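Local coordinates for protein putative phosphomannomutase (Thermus thermophilus, PDB 1TUO) that probably interconverts phosphorylated sugars by moving a phosphoryl group between hydroxyls, as a magnesium-dependent member of the phosphohexose mutase family, at residues H55-L60 with G186-G191; P85-L90 with G250-V255; A108-P113 with N221-P226; G178-D183 with F244-D249; P208-P213 with G230-V235. All blocks are in the same frame, centred on the assembly; numbering follows the deposited sequence.

Contact 1. Residues H55-L60 with G186-G191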
# COMPACT_ATOMS: atom_id res chain seq x y z
N HIS A 55 11.03 10.99 -1.65
CA HIS A 55 10.08 11.41 -2.68
C HIS A 55 9.92 10.31 -3.72
O HIS A 55 10.77 9.44 -3.83
CB HIS A 55 10.59 12.69 -3.36
CG HIS A 55 11.86 12.50 -4.12
ND1 HIS A 55 11.89 12.06 -5.43
CD2 HIS A 55 13.15 12.71 -3.77
CE1 HIS A 55 13.15 12.01 -5.84
NE2 HIS A 55 13.93 12.40 -4.86
N ASP A 56 8.82 10.35 -4.48
CA ASP A 56 8.61 9.35 -5.52
C ASP A 56 8.97 9.93 -6.89
O ASP A 56 9.81 10.83 -6.96
CB ASP A 56 7.17 8.81 -5.49
CG ASP A 56 6.12 9.88 -5.73
OD1 ASP A 56 4.93 9.56 -5.50
OD2 ASP A 56 6.45 11.01 -6.15
N THR A 57 8.37 9.42 -7.96
CA THR A 57 8.72 9.91 -9.30
C THR A 57 7.80 11.00 -9.83
O THR A 57 7.94 11.41 -10.99
CB THR A 57 8.71 8.77 -10.34
OG1 THR A 57 7.37 8.30 -10.52
CG2 THR A 57 9.59 7.62 -9.87
N ARG A 58 6.88 11.47 -9.00
CA ARG A 58 5.95 12.52 -9.45
C ARG A 58 6.69 13.80 -9.83
O ARG A 58 7.78 14.06 -9.35
CB ARG A 58 4.91 12.78 -8.37
CG ARG A 58 3.93 11.63 -8.28
CD ARG A 58 3.02 11.66 -7.05
NE ARG A 58 2.23 10.43 -7.06
CZ ARG A 58 1.06 10.30 -7.68
NH1 ARG A 58 0.54 11.33 -8.34
NH2 ARG A 58 0.45 9.12 -7.72
N PHE A 59 6.08 14.58 -10.72
CA PHE A 59 6.70 15.82 -11.19
C PHE A 59 7.03 16.76 -10.03
O PHE A 59 6.18 17.06 -9.20
CB PHE A 59 5.76 16.52 -12.19
CG PHE A 59 6.43 17.62 -12.97
CD1 PHE A 59 7.30 17.32 -14.01
CD2 PHE A 59 6.19 18.95 -12.65
CE1 PHE A 59 7.93 18.35 -14.74
CE2 PHE A 59 6.82 19.98 -13.36
CZ PHE A 59 7.68 19.68 -14.41
N LEU A 60 8.28 17.21 -9.99
CA LEU A 60 8.77 18.12 -8.95
C LEU A 60 8.82 17.51 -7.55
O LEU A 60 9.16 18.21 -6.59
CB LEU A 60 7.94 19.41 -8.90
CG LEU A 60 8.20 20.44 -10.00
CD1 LEU A 60 7.16 21.54 -9.90
CD2 LEU A 60 9.61 21.01 -9.87
N GLY A 186 6.07 3.13 -14.04
CA GLY A 186 6.77 4.40 -14.09
C GLY A 186 6.95 4.98 -12.70
O GLY A 186 7.36 6.13 -12.53
N GLY A 187 6.65 4.14 -11.71
CA GLY A 187 6.74 4.54 -10.32
C GLY A 187 8.05 4.21 -9.63
O GLY A 187 8.99 3.71 -10.25
N ALA A 188 8.09 4.47 -8.33
CA ALA A 188 9.29 4.30 -7.52
C ALA A 188 9.74 2.88 -7.17
O ALA A 188 10.79 2.70 -6.57
CB ALA A 188 9.15 5.11 -6.24
N GLY A 189 8.95 1.88 -7.53
CA GLY A 189 9.36 0.51 -7.23
C GLY A 189 10.36 -0.01 -8.26
O GLY A 189 10.92 -1.09 -8.10
N ALA A 190 10.61 0.77 -9.31
CA ALA A 190 11.53 0.37 -10.38
C ALA A 190 12.90 -0.09 -9.90
O ALA A 190 13.58 0.62 -9.14
CB ALA A 190 11.69 1.50 -11.39
N GLY A 191 13.31 -1.27 -10.35
CA GLY A 191 14.61 -1.82 -10.01
C GLY A 191 14.79 -2.43 -8.63
O GLY A 191 15.84 -3.03 -8.36

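Contact 2. Residues P85-L90 with G250-V255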
# COMPACT_ATOMS: atom_id res chain seq x y z
N PRO A 85 14.37 8.74 -6.48
CA PRO A 85 13.02 8.34 -6.10
C PRO A 85 13.08 7.05 -5.29
O PRO A 85 13.88 6.16 -5.60
CB PRO A 85 12.32 8.14 -7.44
CG PRO A 85 13.45 7.66 -8.33
CD PRO A 85 14.60 8.58 -7.93
N VAL A 86 12.26 6.96 -4.25
CA VAL A 86 12.25 5.77 -3.42
C VAL A 86 10.85 5.29 -3.07
O VAL A 86 9.90 6.08 -3.03
CB VAL A 86 12.99 6.01 -2.06
CG1 VAL A 86 14.45 6.37 -2.30
CG2 VAL A 86 12.29 7.12 -1.29
N PRO A 87 10.70 3.99 -2.81
CA PRO A 87 9.39 3.44 -2.44
C PRO A 87 9.07 3.93 -1.03
O PRO A 87 9.98 4.15 -0.21
CB PRO A 87 9.63 1.93 -2.42
CG PRO A 87 10.80 1.73 -3.32
CD PRO A 87 11.68 2.91 -3.05
N THR A 88 7.79 4.12 -0.74
CA THR A 88 7.38 4.54 0.60
C THR A 88 7.98 3.62 1.66
O THR A 88 8.51 4.08 2.68
CB THR A 88 5.83 4.54 0.71
OG1 THR A 88 5.33 5.75 0.13
CG2 THR A 88 5.38 4.45 2.18
N PRO A 89 7.91 2.29 1.45
CA PRO A 89 8.49 1.41 2.47
C PRO A 89 9.98 1.63 2.75
O PRO A 89 10.43 1.40 3.86
CB PRO A 89 8.18 0.01 1.95
CG PRO A 89 7.97 0.21 0.46
CD PRO A 89 7.21 1.50 0.42
N LEU A 90 10.74 2.07 1.75
CA LEU A 90 12.16 2.33 1.98
C LEU A 90 12.29 3.56 2.90
O LEU A 90 13.14 3.59 3.80
CB LEU A 90 12.90 2.60 0.66
CG LEU A 90 14.35 3.11 0.78
CD1 LEU A 90 15.16 2.14 1.64
CD2 LEU A 90 14.98 3.25 -0.60
N GLY A 250 2.45 3.72 -7.62
CA GLY A 250 3.33 4.87 -7.63
C GLY A 250 4.48 4.90 -6.65
O GLY A 250 5.62 5.19 -7.05
N ASP A 251 4.20 4.63 -5.38
CA ASP A 251 5.24 4.65 -4.36
C ASP A 251 5.55 3.24 -3.83
O ASP A 251 6.26 3.07 -2.82
CB ASP A 251 4.82 5.58 -3.21
CG ASP A 251 3.55 5.12 -2.50
OD1 ASP A 251 2.72 4.42 -3.13
OD2 ASP A 251 3.37 5.47 -1.32
N ALA A 252 5.04 2.25 -4.54
CA ALA A 252 5.23 0.85 -4.22
C ALA A 252 4.80 0.41 -2.83
O ALA A 252 5.44 -0.46 -2.23
CB ALA A 252 6.69 0.44 -4.48
N ASP A 253 3.74 0.99 -2.29
CA ASP A 253 3.29 0.51 -0.99
C ASP A 253 2.14 -0.48 -1.24
O ASP A 253 1.67 -1.15 -0.32
CB ASP A 253 2.85 1.65 -0.06
CG ASP A 253 1.56 2.32 -0.49
OD1 ASP A 253 0.97 3.02 0.37
OD2 ASP A 253 1.14 2.17 -1.65
N ARG A 254 1.72 -0.58 -2.50
CA ARG A 254 0.64 -1.49 -2.91
C ARG A 254 1.05 -2.29 -4.14
O ARG A 254 1.91 -1.86 -4.92
CB ARG A 254 -0.62 -0.70 -3.28
CG ARG A 254 -1.14 0.24 -2.21
CD ARG A 254 -2.33 1.03 -2.73
NE ARG A 254 -2.92 1.88 -1.71
CZ ARG A 254 -4.09 2.49 -1.82
NH1 ARG A 254 -4.82 2.33 -2.91
NH2 ARG A 254 -4.55 3.26 -0.83
N VAL A 255 0.43 -3.45 -4.34
CA VAL A 255 0.74 -4.26 -5.51
C VAL A 255 -0.51 -4.89 -6.10
O VAL A 255 -1.52 -5.09 -5.42
CB VAL A 255 1.73 -5.40 -5.18
CG1 VAL A 255 3.04 -4.83 -4.68
CG2 VAL A 255 1.13 -6.35 -4.16

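Contact 3. Residues A108-P113 with N221-P226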
# COMPACT_ATOMS: atom_id res chain seq x y z
N ALA A 108 1.83 10.84 -3.73
CA ALA A 108 0.38 10.84 -3.81
C ALA A 108 0.01 9.40 -4.14
O ALA A 108 -1.06 9.10 -4.69
CB ALA A 108 -0.11 11.80 -4.89
N SER A 109 0.95 8.50 -3.83
CA SER A 109 0.77 7.06 -3.99
C SER A 109 0.21 6.57 -5.33
O SER A 109 0.90 6.61 -6.34
CB SER A 109 -0.12 6.57 -2.83
OG SER A 109 -0.20 5.16 -2.75
N HIS A 110 -1.04 6.12 -5.32
CA HIS A 110 -1.68 5.59 -6.53
C HIS A 110 -2.57 6.58 -7.26
O HIS A 110 -3.24 6.21 -8.22
CB HIS A 110 -2.51 4.37 -6.13
CG HIS A 110 -3.62 4.71 -5.19
ND1 HIS A 110 -4.88 5.05 -5.63
CD2 HIS A 110 -3.65 4.83 -3.84
CE1 HIS A 110 -5.64 5.37 -4.59
NE2 HIS A 110 -4.91 5.25 -3.49
N ASN A 111 -2.59 7.83 -6.82
CA ASN A 111 -3.44 8.83 -7.44
C ASN A 111 -2.97 9.33 -8.80
O ASN A 111 -1.83 9.12 -9.19
CB ASN A 111 -3.61 10.02 -6.49
CG ASN A 111 -4.45 9.68 -5.29
OD1 ASN A 111 -5.58 9.20 -5.44
ND2 ASN A 111 -3.92 9.92 -4.10
N PRO A 112 -3.87 10.00 -9.55
CA PRO A 112 -3.51 10.52 -10.87
C PRO A 112 -2.27 11.40 -10.78
O PRO A 112 -1.98 11.99 -9.73
CB PRO A 112 -4.77 11.30 -11.27
CG PRO A 112 -5.87 10.46 -10.66
CD PRO A 112 -5.30 10.18 -9.27
N PRO A 113 -1.52 11.53 -11.89
CA PRO A 113 -0.29 12.30 -12.02
C PRO A 113 -0.27 13.74 -11.48
O PRO A 113 0.76 14.20 -10.98
CB PRO A 113 -0.02 12.28 -13.52
CG PRO A 113 -0.62 11.00 -13.96
CD PRO A 113 -1.90 10.94 -13.19
N ASN A 221 -2.89 5.70 -14.62
CA ASN A 221 -2.80 6.10 -13.22
C ASN A 221 -1.97 4.98 -12.60
O ASN A 221 -2.17 3.81 -12.94
CB ASN A 221 -4.17 6.14 -12.55
CG ASN A 221 -5.00 7.33 -12.99
OD1 ASN A 221 -6.22 7.31 -12.90
ND2 ASN A 221 -4.33 8.38 -13.46
N PRO A 222 -1.03 5.32 -11.71
CA PRO A 222 -0.18 4.30 -11.07
C PRO A 222 -0.93 3.51 -10.00
O PRO A 222 -0.50 3.43 -8.85
CB PRO A 222 0.97 5.13 -10.50
CG PRO A 222 0.29 6.40 -10.10
CD PRO A 222 -0.65 6.67 -11.28
N GLU A 223 -2.06 2.94 -10.39
CA GLU A 223 -2.88 2.13 -9.50
C GLU A 223 -2.98 0.78 -10.21
O GLU A 223 -3.57 0.69 -11.29
CB GLU A 223 -4.27 2.76 -9.34
CG GLU A 223 -5.10 2.15 -8.22
CD GLU A 223 -6.53 2.66 -8.18
OE1 GLU A 223 -6.82 3.71 -8.79
OE2 GLU A 223 -7.37 2.02 -7.51
N PRO A 224 -2.39 -0.27 -9.62
CA PRO A 224 -2.38 -1.63 -10.18
C PRO A 224 -3.70 -2.39 -10.27
O PRO A 224 -3.89 -3.40 -9.59
CB PRO A 224 -1.34 -2.34 -9.32
CG PRO A 224 -1.56 -1.71 -7.98
CD PRO A 224 -1.70 -0.24 -8.32
N ILE A 225 -4.60 -1.90 -11.11
CA ILE A 225 -5.89 -2.55 -11.35
C ILE A 225 -6.00 -2.67 -12.87
O ILE A 225 -5.30 -1.98 -13.61
CB ILE A 225 -7.07 -1.73 -10.79
CG1 ILE A 225 -7.07 -0.31 -11.37
CG2 ILE A 225 -6.99 -1.70 -9.27
CD1 ILE A 225 -8.22 0.54 -10.87
N PRO A 226 -6.87 -3.57 -13.35
CA PRO A 226 -7.07 -3.80 -14.78
C PRO A 226 -7.05 -2.59 -15.73
O PRO A 226 -6.33 -2.62 -16.73
CB PRO A 226 -8.39 -4.56 -14.83
CG PRO A 226 -8.30 -5.40 -13.60
CD PRO A 226 -7.79 -4.41 -12.56
O HOH W 1 -5.72 6.34 -9.32

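Contact 4. Residues G178-D183 with F244-D249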
# COMPACT_ATOMS: atom_id res chain seq x y z
N GLY A 178 10.01 -20.10 -12.47
CA GLY A 178 9.47 -19.27 -13.54
C GLY A 178 10.21 -17.96 -13.73
O GLY A 178 11.39 -17.83 -13.39
N VAL A 179 9.50 -17.00 -14.30
CA VAL A 179 10.05 -15.67 -14.53
C VAL A 179 9.12 -14.69 -13.84
O VAL A 179 7.90 -14.87 -13.85
CB VAL A 179 10.09 -15.33 -16.04
CG1 VAL A 179 8.73 -15.54 -16.66
CG2 VAL A 179 10.53 -13.89 -16.24
N LEU A 180 9.69 -13.66 -13.23
CA LEU A 180 8.88 -12.66 -12.56
C LEU A 180 8.86 -11.38 -13.40
O LEU A 180 9.91 -10.82 -13.71
CB LEU A 180 9.42 -12.35 -11.16
CG LEU A 180 8.65 -11.28 -10.37
CD1 LEU A 180 7.23 -11.74 -10.11
CD2 LEU A 180 9.37 -10.99 -9.06
N TYR A 181 7.67 -10.95 -13.78
CA TYR A 181 7.54 -9.72 -14.54
C TYR A 181 7.23 -8.65 -13.50
O TYR A 181 6.43 -8.88 -12.59
CB TYR A 181 6.38 -9.80 -15.54
CG TYR A 181 6.66 -10.72 -16.72
CD1 TYR A 181 6.49 -12.10 -16.61
CD2 TYR A 181 7.10 -10.20 -17.93
CE1 TYR A 181 6.76 -12.94 -17.69
CE2 TYR A 181 7.37 -11.03 -19.02
CZ TYR A 181 7.20 -12.40 -18.89
OH TYR A 181 7.46 -13.23 -19.96
N HIS A 182 7.91 -7.51 -13.61
CA HIS A 182 7.69 -6.42 -12.67
C HIS A 182 7.34 -5.15 -13.42
O HIS A 182 8.20 -4.51 -14.03
CB HIS A 182 8.93 -6.15 -11.82
CG HIS A 182 8.75 -5.01 -10.86
ND1 HIS A 182 9.81 -4.38 -10.24
CD2 HIS A 182 7.63 -4.40 -10.40
CE1 HIS A 182 9.36 -3.42 -9.45
NE2 HIS A 182 8.04 -3.41 -9.53
N ASP A 183 6.06 -4.80 -13.35
CA ASP A 183 5.53 -3.59 -13.96
C ASP A 183 5.64 -2.54 -12.86
O ASP A 183 4.96 -2.62 -11.84
CB ASP A 183 4.06 -3.84 -14.32
CG ASP A 183 3.38 -2.62 -14.91
OD1 ASP A 183 2.18 -2.76 -15.23
OD2 ASP A 183 4.01 -1.55 -15.04
N PHE A 244 4.56 -15.04 -13.37
CA PHE A 244 3.51 -14.07 -13.12
C PHE A 244 4.08 -12.67 -13.03
O PHE A 244 5.29 -12.48 -13.00
CB PHE A 244 2.74 -14.42 -11.83
CG PHE A 244 3.55 -14.29 -10.57
CD1 PHE A 244 3.40 -13.17 -9.74
CD2 PHE A 244 4.43 -15.29 -10.18
CE1 PHE A 244 4.11 -13.06 -8.55
CE2 PHE A 244 5.14 -15.19 -8.98
CZ PHE A 244 4.98 -14.08 -8.17
N ALA A 245 3.19 -11.69 -13.01
CA ALA A 245 3.64 -10.32 -12.93
C ALA A 245 3.16 -9.64 -11.67
O ALA A 245 2.06 -9.90 -11.20
CB ALA A 245 3.14 -9.54 -14.15
N VAL A 246 4.00 -8.78 -11.12
CA VAL A 246 3.61 -7.97 -9.97
C VAL A 246 3.68 -6.55 -10.49
O VAL A 246 4.62 -6.19 -11.20
CB VAL A 246 4.57 -8.11 -8.76
CG1 VAL A 246 4.35 -9.46 -8.09
CG2 VAL A 246 6.01 -7.96 -9.19
N ALA A 247 2.67 -5.76 -10.17
CA ALA A 247 2.64 -4.36 -10.60
C ALA A 247 2.62 -3.53 -9.33
O ALA A 247 1.67 -3.61 -8.55
CB ALA A 247 1.38 -4.09 -11.42
N THR A 248 3.68 -2.77 -9.10
CA THR A 248 3.73 -1.94 -7.90
C THR A 248 3.16 -0.56 -8.25
O THR A 248 3.35 -0.07 -9.36
CB THR A 248 5.17 -1.82 -7.36
OG1 THR A 248 6.07 -1.45 -8.42
CG2 THR A 248 5.63 -3.14 -6.76
N ASP A 249 2.45 0.05 -7.30
CA ASP A 249 1.88 1.36 -7.57
C ASP A 249 2.93 2.48 -7.52
O ASP A 249 4.13 2.22 -7.39
CB ASP A 249 0.71 1.67 -6.63
CG ASP A 249 1.15 2.02 -5.22
OD1 ASP A 249 0.35 2.70 -4.53
OD2 ASP A 249 2.26 1.63 -4.79

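Contact 5. Residues P208-P213 with G230-V235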
# COMPACT_ATOMS: atom_id res chain seq x y z
N PRO A 208 11.43 -6.53 -16.54
CA PRO A 208 10.79 -5.24 -16.28
C PRO A 208 9.77 -4.79 -17.30
O PRO A 208 9.88 -5.08 -18.50
CB PRO A 208 11.98 -4.30 -16.22
CG PRO A 208 12.83 -4.83 -17.33
CD PRO A 208 12.79 -6.34 -17.07
N ILE A 209 8.77 -4.08 -16.81
CA ILE A 209 7.70 -3.51 -17.62
C ILE A 209 7.53 -2.09 -17.07
O ILE A 209 7.40 -1.90 -15.86
CB ILE A 209 6.38 -4.29 -17.47
CG1 ILE A 209 6.49 -5.63 -18.21
CG2 ILE A 209 5.22 -3.48 -18.02
CD1 ILE A 209 5.26 -6.51 -18.06
N ARG A 210 7.54 -1.10 -17.97
CA ARG A 210 7.40 0.30 -17.57
C ARG A 210 8.33 0.67 -16.41
O ARG A 210 7.93 1.32 -15.44
CB ARG A 210 5.93 0.59 -17.22
CG ARG A 210 5.00 0.47 -18.43
CD ARG A 210 3.58 0.97 -18.19
NE ARG A 210 2.82 0.12 -17.27
CZ ARG A 210 1.49 0.08 -17.23
NH1 ARG A 210 0.77 0.84 -18.05
NH2 ARG A 210 0.87 -0.72 -16.37
N GLU A 211 9.59 0.25 -16.53
CA GLU A 211 10.58 0.51 -15.49
C GLU A 211 11.10 1.94 -15.45
O GLU A 211 11.53 2.41 -14.40
CB GLU A 211 11.76 -0.45 -15.62
CG GLU A 211 12.38 -0.51 -17.01
CD GLU A 211 13.64 -1.35 -17.05
OE1 GLU A 211 14.01 -1.81 -18.16
OE2 GLU A 211 14.26 -1.55 -15.99
N GLU A 212 11.07 2.62 -16.59
CA GLU A 212 11.56 3.99 -16.66
C GLU A 212 10.69 4.94 -15.84
O GLU A 212 9.48 4.99 -16.02
CB GLU A 212 11.61 4.45 -18.12
CG GLU A 212 11.98 5.90 -18.32
CD GLU A 212 12.07 6.27 -19.78
OE1 GLU A 212 12.99 5.76 -20.46
OE2 GLU A 212 11.23 7.07 -20.26
N PRO A 213 11.30 5.72 -14.92
CA PRO A 213 10.52 6.66 -14.11
C PRO A 213 9.84 7.65 -15.04
O PRO A 213 10.45 8.12 -16.01
CB PRO A 213 11.59 7.33 -13.24
CG PRO A 213 12.64 6.24 -13.11
CD PRO A 213 12.71 5.70 -14.51
N GLY A 230 -3.33 -2.67 -18.93
CA GLY A 230 -3.46 -3.22 -20.27
C GLY A 230 -2.20 -3.84 -20.84
O GLY A 230 -2.21 -4.99 -21.31
N VAL A 231 -1.10 -3.10 -20.81
CA VAL A 231 0.17 -3.59 -21.35
C VAL A 231 0.64 -4.87 -20.67
O VAL A 231 1.15 -5.77 -21.33
CB VAL A 231 1.28 -2.52 -21.22
CG1 VAL A 231 2.59 -3.07 -21.74
CG2 VAL A 231 0.88 -1.27 -22.01
N THR A 232 0.47 -4.94 -19.36
CA THR A 232 0.89 -6.11 -18.59
C THR A 232 -0.04 -7.30 -18.82
O THR A 232 0.42 -8.44 -18.88
CB THR A 232 0.96 -5.77 -17.10
OG1 THR A 232 1.88 -4.69 -16.92
CG2 THR A 232 1.43 -6.96 -16.28
N LEU A 233 -1.34 -7.04 -18.93
CA LEU A 233 -2.30 -8.10 -19.17
C LEU A 233 -1.98 -8.72 -20.53
O LEU A 233 -2.19 -9.92 -20.75
CB LEU A 233 -3.73 -7.54 -19.19
CG LEU A 233 -4.31 -7.09 -17.84
CD1 LEU A 233 -5.55 -6.24 -18.07
CD2 LEU A 233 -4.64 -8.32 -17.01
N ALA A 234 -1.45 -7.91 -21.44
CA ALA A 234 -1.10 -8.39 -22.77
C ALA A 234 0.16 -9.26 -22.74
O ALA A 234 0.19 -10.35 -23.31
CB ALA A 234 -0.90 -7.21 -23.71
N VAL A 235 1.20 -8.77 -22.08
CA VAL A 235 2.46 -9.50 -21.98
C VAL A 235 2.28 -10.88 -21.34
O VAL A 235 2.89 -11.86 -21.78
CB VAL A 235 3.51 -8.71 -21.15
CG1 VAL A 235 4.79 -9.51 -21.02
CG2 VAL A 235 3.79 -7.37 -21.81
O HOH W 2 -1.60 -0.27 -19.67

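Contact 1. Residues H55-L60 with G186-G191
The two loops pass in opposite directions, with Asp56 CA 5.5 Å from Ala188 CA, and each leads into a helix, 61-75 or 192-199. Thr57 does most of the touching. Its OG1 sits in the crowded position between backbone N and carbonyl carbon (chi1 67°), and from there it donates to Gly186 O at 3.0 Å, in the carbonyl plane and on a lone pair. The methyl CG2, beside the backbone N, lies against the next peptide, 3.7 Å from Gly187 C. Asp56 adds a looser touch, CB to Ala188 CB at 4.3 Å.

Bonds within the 55-60 loop shape it. Asp56 OD2 accepts from Arg58 N at 2.9 Å, an Asx turn whose donor comes from above the carboxylate plane, while OD1 takes a bond from Thr107 and a weak, bent salt bridge from Arg58 NE. Next to it in the chain, His55 ND1 donates nearly in its ring plane to Asp56 O at 2.9 Å, so ND1 carries a proton. One direct hydroxyl-to-carbonyl bond thus ties domain I to domain II here, set in a mostly buried contact and aimed by a loop whose own polar groups are bonded on its domain I side.

Contact 2. Residues P85-L90 with G250-V255
Helix 88-97 of domain I, with Pro87 at its N-cap position, abuts the Asp-Gly-Asp-Ala-Asp-Arg loop that binds magnesium in relatives of the phosphohexose mutase family.

Two hydrogen bonds from one residue carry the contact. Thr88 N, at the start of the helix, donates to Asp251 O at 2.8 Å, in the plane of that carbonyl. Its hydroxyl, OG1, lies beside the backbone N and donates to Asp251 OD2; the two side chains run side by side, pointing the same way.

The prolines do the packing: Pro87 CB meets Ala252 CB at 3.9 Å, and the ring of Pro89 sets CD 3.7 Å from Asp251 O, against the loop backbone.

Charge is the third element. Asp251 OD1 comes within 3.1 Å of Asp253 OD2, two acceptors with no bond between them, and Asp249 OD1 is close by as well. So dense an acidic cluster is consistent with a cation site, and the helix start may ease some of its negative charge. Ser109 OG also bonds to Asp251 OD1, so one oxygen of this carboxylate is tied to the start of a helix and the other to the 108-113 loop. Thr88 OG1 approaches Asp251 OD2 at a very short 2.5 Å, 27° above the carboxylate plane.

Contact 3. Residues A108-P113 with N221-P226
His110 and Glu223 lie side by side and point the same way, the ring and carboxylate planes turned 59° apart, with His110 ND1 3.9 Å from Glu223 CD. The His110 backbone approaches the other loop through a CA-H...O contact, His110 CA to Pro222 O at 3.4 Å. The Pro222 ring slots in beside it and brings CD to 3.4 Å from Asn111 O. Farther along, the amide end of Asn221 reaches the proline pair: ND2 is 3.5 Å from Pro112 CA and equally near Pro113 CD, crossing the second ring at about a right angle. No direct hydrogen bond spans the two loops. A water lies between them, placed to donate to His110 O (2.7 Å) and Glu223 OE1 (2.9 Å), though it has more acceptors in reach than protons.

Behind this shell, both loops are tightly folded. Ala108 to Asn111 make a type II' turn, closed by Asn111 N to Ala108 O, and Pro222 and Pro224 each centre an inverse gamma turn. Arg58 binds the carbonyl oxygens of Ser109, Asn111 and Pro112, while Asn228 takes Asn221 N and Glu223 O. The Ser-His-Asn-Pro run is the signature of the family's phosphoserine loop; Ser109 OG itself is turned to Asp251 and Asp249.

His110 ND1 is buried by this contact without a partner in the model. Glu223 might favour a proton on the ring, while the nearby Arg254 guanidinium would oppose it. These two segments meet by packing and a water, without a direct hydrogen bond between them.

Contact 4. Residues G178-D183 with F244-D249
His182 leaves its strand with CG anti to the backbone N (chi1 179°), and CB lies on the sheet face shared with Leu180, Phe244 and Val246, where the side chain also touches Val206 of the next strand. Past CG the ring turns its edge across strand 244-248. CD2 comes within 3.6 Å of Val246 O, near the ring plane, and within reach of the Val246 methyl CG2. CE1 packs against the carbonyl oxygen of Gly189. At the tip, NE2 and Thr248 OG1 share an in-plane hydrogen bond of 3.0 Å, nearly straight, in which either could be the donor; the two side chains cross at about a right angle.

The backbones beneath are parallel neighbours, 23° apart in direction, in the mixed sheet of the alpha/beta/alpha domain II. Tyr181 N donates to Phe244 O at 2.9 Å, Val246 N returns to Tyr181 O at 2.8 Å, and Asp183 N and O repeat the pattern with Val246 and Thr248. At the start the ladder loosens, with only a weak bond from Phe244 N to Val179 O.

On the His182 face, Leu180 CD1 sits over the Phe244 ring in a CH-pi contact, 3.9 Å from the centroid and offset toward the rim. Helix 348-362 packs over this face through Leu356, Val359 and Ser352. The opposite face carries Tyr181 and Ala245, whose CB atoms are 3.5 Å apart, and helix 230-236 lies against them; Tyr181 OH bonds to Glu239.

Contact 5. Residues P208-P213 with G230-V235
Strand 206-209 and helix 230-236 are the first strand and the helix of a beta-alpha-beta crossover in domain II, which continues into strand 244-248 and packs the helix against the sheet. The tight side is Ile209. Its CG2, anti to the backbone N, rests 3.7 Å from Thr232 OG1, while the extended CG1-CD1 arm reaches Val235 tip to tip, CD1 to CG2 at 4.1 Å. Tyr181 of the neighbouring strand touches both Ile209 and Val235, so this patch belongs to the packing under the helix.

Toward the N-terminal end of the helix the fit loosens. Arg210, in the loop after the strand, bends at chi3 and sends its guanidinium obliquely past the helix. NH2 stays 4.1 Å from Thr232 OG1, and NH1 is 4.5 Å from CG2 of the exposed Val231. Arg210 and Thr232 are joined through Asp183 instead: its OD1 takes a salt bridge from Arg210 NH2 and a hydrogen bond with Thr232 OG1, which would stabilise the negative charge on that oxygen. Asn228 O is a further acceptor for NH2. A water bridges the edge of the contact, accepting from Val231 N at 3.1 Å and, weakly, from Arg210 NH1.

Overall arrangement
Contacts 1, 2 and 3 join loops, and in contact 2 a helix start, of domain I to loops of domain II, whereas contacts 4 and 5 lie within domain II. Contact 4 is core sheet, fully buried and built on a backbone ladder; contact 5 lays a helix on the same sheet and shades from apolar packing to a side bridged by one water. Contacts 1 and 2 are buried too, but each use a threonine hydroxyl, in contact 2 with a backbone N-H as well. Contact 3, partly exposed, has water in place of direct bonds. Arg58 links contact 1 to contact 3, Ser109 links contact 3 to contacts 2 and 4, and the loop after strand 244-248 carries the acidic cluster of contact 2.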